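Local structure of interferon gamma (Paralichthys olivaceus, 6F1E) at the interface of chains A and B. The protein acts as a homodimeric type II interferon, a secreted cytokine that binds interferon gamma receptor 1 and activates macrophages and neutrophils. Residues are numbered along the deposited sequence; one frame, centred on the assembly and turned at random. Chains: chain A/B, Interferon gamma.

Contact 1: the interface of chains A and B. Residues chain A 2-4, 7, 103; chain B 140, 143-144, 147.
A:Ile3 lies in an extended N-terminal stretch (phi -115°, psi 163°) that runs against B:Tyr143 and B:Glu144, residues of the helix B 129-150. The aromatic ring of B:Tyr143 lies between A:Met7 of helix 5-17 and A:Leu103 of helix 89-107, with A:Ile3 at its edge. Its CG is anti to the backbone N (chi1 -166°), which sets the ring between the two methyls. The geometry is that of a sandwich: the terminal methyl CE of A:Met7 sits over one face, 3.8 Å from the ring centroid. The methyl CD2 of A:Leu103 covers the opposite face, 3.9 Å from the centroid. Both are CH-pi contacts displaced toward the rim. A third methyl, A:Ile3 CG2, reaches the ring edge in its plane, 3.9 Å from CD1 of B:Tyr143. With contacts on both faces and at the edge, rotation of the ring should be restricted.

The same isoleucine spans a wider stretch of the helix. Its CD1 meets CG of B:Gln140 at 3.3 Å, the two side chains crossing nearly at a right angle, while CG2 also packs on CA of B:Glu144. Poorly ordered A:His2 places CB near the B:Glu144 carboxylate, a contact to be read with caution. No polar bond crosses this patch. Within chain B, the B:Ser147 hydroxyl OG donates to the carbonyl O of B:Tyr143 at 2.9 Å. That OG also lies 3.8 Å from CD2 of A:Leu103.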
ATOM      1  N   HIS A   2       5.475 -25.095 -15.748  1.00117.45           N
ATOM      2  CA  HIS A   2       4.628 -23.913 -15.368  1.00123.90           C
ATOM      3  C   HIS A   2       5.438 -22.753 -14.772  1.00128.81           C
ATOM      4  O   HIS A   2       5.074 -21.578 -14.942  1.00120.52           O
ATOM      5  CB  HIS A   2       3.501 -24.334 -14.426  1.00132.86           C
ATOM      6  CG  HIS A   2       2.418 -25.114 -15.105  1.00146.10           C
ATOM      7  ND1 HIS A   2       2.271 -26.477 -14.948  1.00153.82           N
ATOM      8  CD2 HIS A   2       1.439 -24.726 -15.956  1.00143.56           C
ATOM      9  CE1 HIS A   2       1.240 -26.892 -15.663  1.00145.62           C
ATOM     10  NE2 HIS A   2       0.718 -25.850 -16.284  1.00145.82           N
ATOM     11  N   ILE A   3       6.505 -23.086 -14.046  1.00131.65           N
ATOM     12  CA  ILE A   3       7.637 -22.163 -13.835  1.00126.71           C
ATOM     13  C   ILE A   3       8.822 -22.817 -14.518  1.00121.71           C
ATOM     14  O   ILE A   3       8.762 -24.017 -14.814  1.00110.34           O
ATOM     15  CB  ILE A   3       7.962 -21.898 -12.346  1.00127.97           C
ATOM     16  CG1 ILE A   3       8.250 -23.199 -11.583  1.00136.28           C
ATOM     17  CG2 ILE A   3       6.816 -21.147 -11.685  1.00133.54           C
ATOM     18  CD1 ILE A   3       9.123 -23.003 -10.368  1.00136.64           C
ATOM     19  N   PRO A   4       9.897 -22.050 -14.781  1.00134.37           N
ATOM     20  CA  PRO A   4      11.090 -22.713 -15.351  1.00133.57           C
ATOM     21  C   PRO A   4      11.683 -23.764 -14.406  1.00126.41           C
ATOM     22  O   PRO A   4      11.632 -23.606 -13.173  1.00123.76           O
ATOM     23  CB  PRO A   4      12.081 -21.563 -15.595  1.00139.81           C
ATOM     24  CG  PRO A   4      11.280 -20.296 -15.500  1.00151.12           C
ATOM     25  CD  PRO A   4      10.054 -20.585 -14.677  1.00142.53           C
ATOM     26  N   MET A   7      14.261 -22.240 -12.114  1.00 77.46           N
ATOM     27  CA  MET A   7      13.698 -21.549 -10.954  1.00 81.08           C
ATOM     28  C   MET A   7      13.487 -22.531  -9.817  1.00 74.78           C
ATOM     29  O   MET A   7      13.946 -22.275  -8.692  1.00 70.80           O
ATOM     30  CB  MET A   7      12.362 -20.898 -11.314  1.00 88.89           C
ATOM     31  CG  MET A   7      11.820 -19.934 -10.276  1.00 97.90           C
ATOM     32  SD  MET A   7      12.598 -18.333 -10.475  1.00110.65           S
ATOM     33  CE  MET A   7      11.503 -17.342  -9.470  1.00113.94           C
ATOM     34  N   LEU A 103       9.884  -9.995 -14.306  1.00 46.79           N
ATOM     35  CA  LEU A 103       8.441 -10.247 -14.370  1.00 49.86           C
ATOM     36  C   LEU A 103       7.669  -8.961 -13.992  1.00 51.42           C
ATOM     37  O   LEU A 103       6.650  -8.595 -14.611  1.00 54.71           O
ATOM     38  CB  LEU A 103       8.066 -11.411 -13.456  1.00 46.34           C
ATOM     39  CG  LEU A 103       6.595 -11.834 -13.435  1.00 48.67           C
ATOM     40  CD1 LEU A 103       6.035 -12.158 -14.803  1.00 55.51           C
ATOM     41  CD2 LEU A 103       6.471 -13.075 -12.606  1.00 49.48           C
TER
ATOM     42  N   GLN B 140       7.781 -20.179  -4.988  1.00 66.53           N
ATOM     43  CA  GLN B 140       7.470 -20.997  -6.186  1.00 70.08           C
ATOM     44  C   GLN B 140       6.009 -20.845  -6.560  1.00 67.25           C
ATOM     45  O   GLN B 140       5.676 -20.532  -7.710  1.00 57.69           O
ATOM     46  CB  GLN B 140       7.803 -22.467  -5.941  1.00 79.30           C
ATOM     47  CG  GLN B 140       8.221 -23.214  -7.193  1.00 94.33           C
ATOM     48  CD  GLN B 140       8.727 -24.614  -6.882  1.00106.83           C
ATOM     49  OE1 GLN B 140       9.701 -24.787  -6.121  1.00115.77           O
ATOM     50  NE2 GLN B 140       8.064 -25.622  -7.453  1.00 99.97           N
ATOM     51  N   TYR B 143       5.292 -17.171  -7.679  1.00 53.00           N
ATOM     52  CA  TYR B 143       5.727 -16.871  -9.063  1.00 56.50           C
ATOM     53  C   TYR B 143       4.902 -17.608 -10.113  1.00 59.37           C
ATOM     54  O   TYR B 143       4.680 -17.059 -11.193  1.00 58.94           O
ATOM     55  CB  TYR B 143       7.190 -17.196  -9.239  1.00 52.20           C
ATOM     56  CG  TYR B 143       7.857 -16.645 -10.485  1.00 56.76           C
ATOM     57  CD1 TYR B 143       7.950 -17.393 -11.635  1.00 59.81           C
ATOM     58  CD2 TYR B 143       8.508 -15.414 -10.468  1.00 62.55           C
ATOM     59  CE1 TYR B 143       8.607 -16.912 -12.774  1.00 61.64           C
ATOM     60  CE2 TYR B 143       9.195 -14.936 -11.579  1.00 61.92           C
ATOM     61  CZ  TYR B 143       9.243 -15.692 -12.738  1.00 67.44           C
ATOM     62  OH  TYR B 143       9.909 -15.213 -13.866  1.00 79.67           O
ATOM     63  N   GLU B 144       4.447 -18.831  -9.810  1.00 60.61           N
ATOM     64  CA  GLU B 144       3.455 -19.522 -10.674  1.00 66.12           C
ATOM     65  C   GLU B 144       2.238 -18.610 -10.840  1.00 57.27           C
ATOM     66  O   GLU B 144       1.899 -18.235 -11.952  1.00 63.19           O
ATOM     67  CB  GLU B 144       3.013 -20.879 -10.081  1.00 85.04           C
ATOM     68  CG  GLU B 144       3.035 -22.077 -11.043  1.00105.30           C
ATOM     69  CD  GLU B 144       1.644 -22.640 -11.366  1.00119.16           C
ATOM     70  OE1 GLU B 144       0.952 -22.078 -12.255  1.00111.24           O
ATOM     71  OE2 GLU B 144       1.256 -23.663 -10.737  1.00111.10           O
ATOM     72  N   SER B 147       2.846 -15.193 -12.719  1.00 58.80           N
ATOM     73  CA  SER B 147       2.974 -15.552 -14.146  1.00 61.27           C
ATOM     74  C   SER B 147       1.662 -15.864 -14.827  1.00 58.31           C
ATOM     75  O   SER B 147       1.422 -15.355 -15.888  1.00 60.22           O
ATOM     76  CB  SER B 147       3.894 -16.745 -14.340  1.00 62.28           C
ATOM     77  OG  SER B 147       5.196 -16.389 -13.916  1.00 75.87           O
TER

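Contact 2: the interface of chains A and B. Residues chain A 20, 24-25, 27, 29-30; chain B 130, 134, 138.
A bend at chi3 (79°) in the otherwise extended tail of B:Lys134 turns its amine toward A:Asn27, whose CG stands between its own backbone N and carbonyl carbon (chi1 63°). The side chains cross at about a right angle, and the amine NZ donates to the amide oxygen OD1 of A:Asn27 at 2.6 Å. A second bond of 2.6 Å runs from NZ to the backbone O of A:Lys29; here the amine approaches from above the carbonyl plane, 46° out of it. Water 1 lies 2.8 Å from B:Lys134 NZ and also bonds A:Asn27 ND2, so the amide meets the lysine directly through OD1 and through the water at ND2. Two carbonyl oxygens and a water thus surround the amine, and they would probably favour its charged form.

One turn earlier, toward the helix N-terminus, the contact is apolar. A:Ile20 CG2 packs on B:Ile130 CD1 at 3.5 Å. Within chain A, A:Ile20 CD1 lies over the centre of the A:Arg25 guanidinium, 3.7 Å above its plane, which may help to steady it. In the fold, the short helix 22-25 of chain A and the loop after it lie alongside the N-terminal part of the partner's helix 129-150.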
ATOM      1  N   ILE A  20      15.449 -24.392   7.889  1.00 69.23           N
ATOM      2  CA  ILE A  20      14.755 -24.204   9.157  1.00 67.04           C
ATOM      3  C   ILE A  20      13.945 -25.423   9.489  1.00 67.20           C
ATOM      4  O   ILE A  20      13.708 -26.283   8.621  1.00 66.70           O
ATOM      5  CB  ILE A  20      13.863 -22.945   9.160  1.00 66.25           C
ATOM      6  CG1 ILE A  20      12.866 -22.964   8.002  1.00 63.19           C
ATOM      7  CG2 ILE A  20      14.718 -21.677   9.108  1.00 64.09           C
ATOM      8  CD1 ILE A  20      11.682 -22.075   8.260  1.00 66.36           C
ATOM      9  N   ASP A  24       9.100 -24.404  12.958  1.00 61.39           N
ATOM     10  CA  ASP A  24       9.154 -22.946  12.742  1.00 57.32           C
ATOM     11  C   ASP A  24       8.573 -22.468  11.374  1.00 54.45           C
ATOM     12  O   ASP A  24       8.077 -21.339  11.262  1.00 62.10           O
ATOM     13  CB  ASP A  24      10.594 -22.428  12.890  1.00 61.91           C
ATOM     14  CG  ASP A  24      11.125 -22.440  14.351  1.00 68.15           C
ATOM     15  OD1 ASP A  24      10.382 -22.390  15.374  1.00 69.29           O
ATOM     16  OD2 ASP A  24      12.354 -22.424  14.469  1.00 70.82           O
ATOM     17  N   ARG A  25       8.667 -23.321  10.363  1.00 44.87           N
ATOM     18  CA  ARG A  25       8.221 -23.052   9.000  1.00 53.19           C
ATOM     19  C   ARG A  25       6.702 -23.107   8.969  1.00 57.36           C
ATOM     20  O   ARG A  25       6.068 -22.179   8.483  1.00 62.71           O
ATOM     21  CB  ARG A  25       8.817 -24.107   8.025  1.00 56.14           C
ATOM     22  CG  ARG A  25       8.266 -24.135   6.584  1.00 61.70           C
ATOM     23  CD  ARG A  25       9.025 -25.078   5.604  1.00 56.84           C
ATOM     24  NE  ARG A  25      10.440 -24.729   5.435  1.00 60.05           N
ATOM     25  CZ  ARG A  25      10.911 -23.591   4.874  1.00 67.76           C
ATOM     26  NH1 ARG A  25      10.112 -22.642   4.416  1.00 70.27           N
ATOM     27  NH2 ARG A  25      12.220 -23.373   4.770  1.00 66.05           N
ATOM     28  N   ASN A  27       4.352 -22.888  11.453  1.00 56.39           N
ATOM     29  CA  ASN A  27       3.722 -22.364  12.678  1.00 56.62           C
ATOM     30  C   ASN A  27       2.408 -21.640  12.435  1.00 56.43           C
ATOM     31  O   ASN A  27       1.959 -20.902  13.316  1.00 53.50           O
ATOM     32  CB  ASN A  27       4.672 -21.404  13.409  1.00 57.14           C
ATOM     33  CG  ASN A  27       4.997 -20.173  12.601  1.00 56.79           C
ATOM     34  OD1 ASN A  27       4.704 -20.092  11.406  1.00 49.67           O
ATOM     35  ND2 ASN A  27       5.601 -19.215  13.239  1.00 59.37           N
ATOM     36  N   LYS A  29       1.574 -19.194  10.320  1.00 78.10           N
ATOM     37  CA  LYS A  29       1.743 -17.785   9.938  1.00 73.34           C
ATOM     38  C   LYS A  29       2.590 -17.690   8.654  1.00 71.03           C
ATOM     39  O   LYS A  29       3.787 -17.394   8.732  1.00 64.64           O
ATOM     40  CB  LYS A  29       2.463 -17.012  11.063  1.00 76.61           C
ATOM     41  CG  LYS A  29       1.793 -17.115  12.424  1.00 88.82           C
ATOM     42  CD  LYS A  29       2.572 -16.390  13.520  1.00 98.16           C
ATOM     43  CE  LYS A  29       1.619 -15.644  14.458  1.00109.50           C
ATOM     44  NZ  LYS A  29       2.222 -15.239  15.759  1.00111.14           N
ATOM     45  N   PRO A  30       1.982 -17.885   7.461  1.00 66.70           N
ATOM     46  CA  PRO A  30       2.799 -17.726   6.253  1.00 63.07           C
ATOM     47  C   PRO A  30       3.212 -16.278   6.103  1.00 60.79           C
ATOM     48  O   PRO A  30       2.581 -15.380   6.683  1.00 60.85           O
ATOM     49  CB  PRO A  30       1.849 -18.133   5.115  1.00 64.97           C
ATOM     50  CG  PRO A  30       0.517 -18.402   5.760  1.00 63.46           C
ATOM     51  CD  PRO A  30       0.556 -17.791   7.122  1.00 64.09           C
TER
ATOM     52  N   ILE B 130      14.101 -16.708   9.568  1.00 67.21           N
ATOM     53  CA  ILE B 130      12.953 -17.645   9.407  1.00 65.99           C
ATOM     54  C   ILE B 130      11.998 -17.176   8.282  1.00 63.29           C
ATOM     55  O   ILE B 130      11.582 -17.961   7.403  1.00 55.37           O
ATOM     56  CB  ILE B 130      12.101 -17.790  10.704  1.00 66.92           C
ATOM     57  CG1 ILE B 130      12.934 -18.279  11.923  1.00 68.63           C
ATOM     58  CG2 ILE B 130      10.907 -18.727  10.454  1.00 72.58           C
ATOM     59  CD1 ILE B 130      13.662 -19.587  11.758  1.00 68.61           C
ATOM     60  N   LYS B 134      10.994 -18.758   4.936  1.00 56.14           N
ATOM     61  CA  LYS B 134       9.555 -19.025   4.677  1.00 59.56           C
ATOM     62  C   LYS B 134       9.124 -18.419   3.331  1.00 58.06           C
ATOM     63  O   LYS B 134       8.572 -19.118   2.480  1.00 49.50           O
ATOM     64  CB  LYS B 134       8.659 -18.542   5.833  1.00 64.17           C
ATOM     65  CG  LYS B 134       8.708 -19.463   7.056  1.00 66.46           C
ATOM     66  CD  LYS B 134       8.016 -18.862   8.270  1.00 61.69           C
ATOM     67  CE  LYS B 134       6.511 -19.021   8.163  1.00 65.42           C
ATOM     68  NZ  LYS B 134       5.884 -18.752   9.492  1.00 73.53           N
ATOM     69  N   GLU B 138       7.779 -20.028  -0.251  1.00 49.88           N
ATOM     70  CA  GLU B 138       6.525 -19.581  -0.817  1.00 53.18           C
ATOM     71  C   GLU B 138       6.723 -19.006  -2.225  1.00 60.92           C
ATOM     72  O   GLU B 138       5.758 -18.945  -3.012  1.00 59.54           O
ATOM     73  CB  GLU B 138       5.868 -18.554   0.103  1.00 62.35           C
ATOM     74  CG  GLU B 138       5.518 -19.069   1.514  1.00 63.03           C
ATOM     75  CD  GLU B 138       4.998 -17.971   2.428  1.00 70.16           C
ATOM     76  OE1 GLU B 138       4.269 -17.076   1.926  1.00 74.33           O
ATOM     77  OE2 GLU B 138       5.289 -17.997   3.656  1.00 72.08           O
TER
HETATM   78  O   HOH W   1       6.745 -16.828  11.387  1.00 57.13           O

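Contact 3: the interface of chains A and B. Residues chain A 32-34, 37, 48, 51, 55; chain B 142, 145-146, 149.
Across A:Met48 and B:Met142 no nitrogen or oxygen comes within bonding distance of the other chain, and the heteroatom at the centre of the packing is the thioether sulfur SD of B:Met142, flanked by A:Met48 and A:Val51. The methyl CE of A:Met48 touches that SD at 3.5 Å. CG1 of A:Val51 lies 4.1 Å from the same B:Met142 SD. The two methionines cross obliquely, methyl against sulfur. B:Met142 has its CG anti to the carbonyl carbon (chi1 -73°) and bends at chi2, which carries the tip from the helix toward chain A. Beyond the sulfur the chain straightens (chi3 169°), and its methyl CE lands 3.7 Å from CB of A:Phe32, close also to that residue's carbonyl.

A:Met48 lies across the next turn of the partner helix. Its CG meets CD2 of B:Leu149 at 3.6 Å, those side chains being nearly perpendicular. The same CG lies 3.9 Å from CA of B:Ala146. A:Phe32, A:Val51 and A:Tyr55, themselves in contact with B:Met142, pack on one another: A:Val51 CG1 sits over the centre of the A:Phe32 ring, 4.2 Å above its plane, and A:Phe32 CZ lies off centre over a face of the A:Tyr55 ring. This packing probably fixes the wall. The patch serves as an apolar joint fastening helix 129-150 of one subunit to helix 41-64 of the other and the loop before it, supporting the homodimer.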
ATOM      1  N   PHE A  32       3.218 -14.506   3.190  1.00 70.23           N
ATOM      2  CA  PHE A  32       2.304 -13.927   2.226  1.00 62.02           C
ATOM      3  C   PHE A  32       0.964 -14.673   2.258  1.00 74.32           C
ATOM      4  O   PHE A  32       0.901 -15.880   1.942  1.00 69.02           O
ATOM      5  CB  PHE A  32       2.926 -14.026   0.847  1.00 56.15           C
ATOM      6  CG  PHE A  32       4.218 -13.278   0.731  1.00 51.99           C
ATOM      7  CD1 PHE A  32       4.246 -11.906   0.889  1.00 55.21           C
ATOM      8  CD2 PHE A  32       5.384 -13.923   0.481  1.00 53.12           C
ATOM      9  CE1 PHE A  32       5.417 -11.172   0.787  1.00 56.06           C
ATOM     10  CE2 PHE A  32       6.572 -13.201   0.367  1.00 61.55           C
ATOM     11  CZ  PHE A  32       6.587 -11.823   0.528  1.00 58.75           C
ATOM     12  N   PRO A  33      -0.101 -13.977   2.690  1.00 79.63           N
ATOM     13  CA  PRO A  33      -1.478 -14.449   2.542  1.00 76.64           C
ATOM     14  C   PRO A  33      -1.870 -14.802   1.124  1.00 78.16           C
ATOM     15  O   PRO A  33      -1.546 -14.046   0.219  1.00 73.22           O
ATOM     16  CB  PRO A  33      -2.306 -13.209   2.950  1.00 84.78           C
ATOM     17  CG  PRO A  33      -1.325 -12.080   3.156  1.00 86.49           C
ATOM     18  CD  PRO A  33      -0.060 -12.773   3.546  1.00 84.72           C
ATOM     19  N   LYS A  34      -2.583 -15.913   0.938  1.00 79.54           N
ATOM     20  CA  LYS A  34      -3.286 -16.182  -0.326  1.00 85.18           C
ATOM     21  C   LYS A  34      -4.714 -15.626  -0.369  1.00 93.08           C
ATOM     22  O   LYS A  34      -5.352 -15.668  -1.420  1.00 95.33           O
ATOM     23  CB  LYS A  34      -3.334 -17.673  -0.633  1.00 85.99           C
ATOM     24  CG  LYS A  34      -1.971 -18.308  -0.813  1.00 94.12           C
ATOM     25  CD  LYS A  34      -2.093 -19.759  -1.252  1.00 99.48           C
ATOM     26  CE  LYS A  34      -0.730 -20.437  -1.312  1.00101.43           C
ATOM     27  NZ  LYS A  34      -0.847 -21.813  -1.868  1.00102.76           N
ATOM     28  N   LEU A  37      -6.003 -13.071  -3.075  1.00106.57           N
ATOM     29  CA  LEU A  37      -6.217 -13.598  -4.443  1.00116.82           C
ATOM     30  C   LEU A  37      -7.635 -14.170  -4.629  1.00114.81           C
ATOM     31  O   LEU A  37      -7.829 -15.296  -5.100  1.00107.81           O
ATOM     32  CB  LEU A  37      -5.152 -14.644  -4.840  1.00115.56           C
ATOM     33  CG  LEU A  37      -3.676 -14.227  -4.906  1.00116.92           C
ATOM     34  CD1 LEU A  37      -3.491 -12.815  -5.447  1.00121.23           C
ATOM     35  CD2 LEU A  37      -3.008 -14.341  -3.550  1.00121.78           C
ATOM     36  N   MET A  48      -0.592  -9.071  -6.201  1.00 57.07           N
ATOM     37  CA  MET A  48       0.558  -9.825  -6.749  1.00 56.57           C
ATOM     38  C   MET A  48       1.748  -8.959  -7.096  1.00 53.19           C
ATOM     39  O   MET A  48       2.896  -9.364  -6.858  1.00 49.48           O
ATOM     40  CB  MET A  48       0.206 -10.620  -8.004  1.00 61.32           C
ATOM     41  CG  MET A  48       0.179 -12.131  -7.871  1.00 72.59           C
ATOM     42  SD  MET A  48       1.421 -12.900  -6.790  1.00 77.51           S
ATOM     43  CE  MET A  48       0.226 -13.188  -5.479  1.00 70.13           C
ATOM     44  N   VAL A  51       3.378  -8.248  -3.834  1.00 50.26           N
ATOM     45  CA  VAL A  51       4.202  -9.418  -3.411  1.00 50.09           C
ATOM     46  C   VAL A  51       5.551  -9.460  -4.164  1.00 48.06           C
ATOM     47  O   VAL A  51       6.601  -9.698  -3.577  1.00 48.15           O
ATOM     48  CB  VAL A  51       3.465 -10.766  -3.687  1.00 50.10           C
ATOM     49  CG1 VAL A  51       4.393 -11.972  -3.458  1.00 49.30           C
ATOM     50  CG2 VAL A  51       2.196 -10.895  -2.860  1.00 48.37           C
ATOM     51  N   TYR A  55       9.301  -9.269  -2.502  1.00 57.07           N
ATOM     52  CA  TYR A  55      10.374 -10.259  -2.754  1.00 57.23           C
ATOM     53  C   TYR A  55      11.649  -9.617  -3.255  1.00 53.16           C
ATOM     54  O   TYR A  55      12.740 -10.054  -2.951  1.00 53.87           O
ATOM     55  CB  TYR A  55       9.934 -11.298  -3.788  1.00 51.85           C
ATOM     56  CG  TYR A  55       9.305 -12.519  -3.185  1.00 52.03           C
ATOM     57  CD1 TYR A  55      10.076 -13.423  -2.454  1.00 48.01           C
ATOM     58  CD2 TYR A  55       7.944 -12.806  -3.383  1.00 53.20           C
ATOM     59  CE1 TYR A  55       9.510 -14.580  -1.925  1.00 51.08           C
ATOM     60  CE2 TYR A  55       7.366 -13.957  -2.855  1.00 53.74           C
ATOM     61  CZ  TYR A  55       8.155 -14.849  -2.126  1.00 52.34           C
ATOM     62  OH  TYR A  55       7.593 -15.990  -1.581  1.00 43.64           O
TER
ATOM     63  N   MET B 142       4.053 -18.432  -5.497  1.00 61.57           N
ATOM     64  CA  MET B 142       3.779 -17.030  -5.761  1.00 54.89           C
ATOM     65  C   MET B 142       4.169 -16.652  -7.193  1.00 54.03           C
ATOM     66  O   MET B 142       3.399 -15.958  -7.885  1.00 55.24           O
ATOM     67  CB  MET B 142       4.418 -16.144  -4.700  1.00 55.85           C
ATOM     68  CG  MET B 142       3.690 -16.212  -3.341  1.00 53.96           C
ATOM     69  SD  MET B 142       2.109 -15.352  -3.433  1.00 56.87           S
ATOM     70  CE  MET B 142       1.264 -15.805  -1.926  1.00 62.38           C
ATOM     71  N   GLU B 145       1.643 -18.199  -9.717  1.00 57.45           N
ATOM     72  CA  GLU B 145       0.410 -17.415  -9.695  1.00 59.37           C
ATOM     73  C   GLU B 145       0.564 -16.094 -10.430  1.00 64.85           C
ATOM     74  O   GLU B 145      -0.235 -15.793 -11.307  1.00 67.57           O
ATOM     75  CB  GLU B 145      -0.030 -17.179  -8.245  1.00 66.73           C
ATOM     76  CG  GLU B 145      -1.325 -16.398  -8.035  1.00 74.30           C
ATOM     77  CD  GLU B 145      -2.578 -17.078  -8.586  1.00 75.07           C
ATOM     78  OE1 GLU B 145      -2.458 -18.091  -9.297  1.00 66.78           O
ATOM     79  OE2 GLU B 145      -3.701 -16.580  -8.305  1.00 76.68           O
ATOM     80  N   ALA B 146       1.613 -15.336 -10.104  1.00 60.68           N
ATOM     81  CA  ALA B 146       1.892 -14.084 -10.790  1.00 54.86           C
ATOM     82  C   ALA B 146       2.000 -14.258 -12.292  1.00 56.51           C
ATOM     83  O   ALA B 146       1.334 -13.535 -13.048  1.00 59.17           O
ATOM     84  CB  ALA B 146       3.158 -13.444 -10.251  1.00 58.15           C
ATOM     85  N   LEU B 149      -1.470 -15.055 -14.019  1.00 69.04           N
ATOM     86  CA  LEU B 149      -2.362 -13.900 -14.035  1.00 75.10           C
ATOM     87  C   LEU B 149      -2.190 -13.060 -15.273  1.00 78.94           C
ATOM     88  O   LEU B 149      -3.160 -12.490 -15.736  1.00 85.60           O
ATOM     89  CB  LEU B 149      -2.148 -13.004 -12.812  1.00 74.96           C
ATOM     90  CG  LEU B 149      -3.131 -12.993 -11.651  1.00 74.57           C
ATOM     91  CD1 LEU B 149      -3.986 -14.241 -11.568  1.00 70.23           C
ATOM     92  CD2 LEU B 149      -2.338 -12.790 -10.368  1.00 84.98           C
TER

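All three contacts draw their chain B residues from one element, helix 129-150. Contact 2 uses its N-terminal part, while contacts 1 and 3 interleave along its C-terminal part, B:Tyr143 and B:Met142 being sequence neighbours. Measured between the centres of their C-alpha atoms, contacts 1 and 3 lie about 11 Å apart, contacts 2 and 3 about 16 Å, and contacts 1 and 2 about 20 Å. Chain A surrounds the helix with different segments, apolar in contacts 1 and 3 and partly polar in contact 2. Two-fold symmetry repeats the set with chains exchanged, giving the intertwined homodimer.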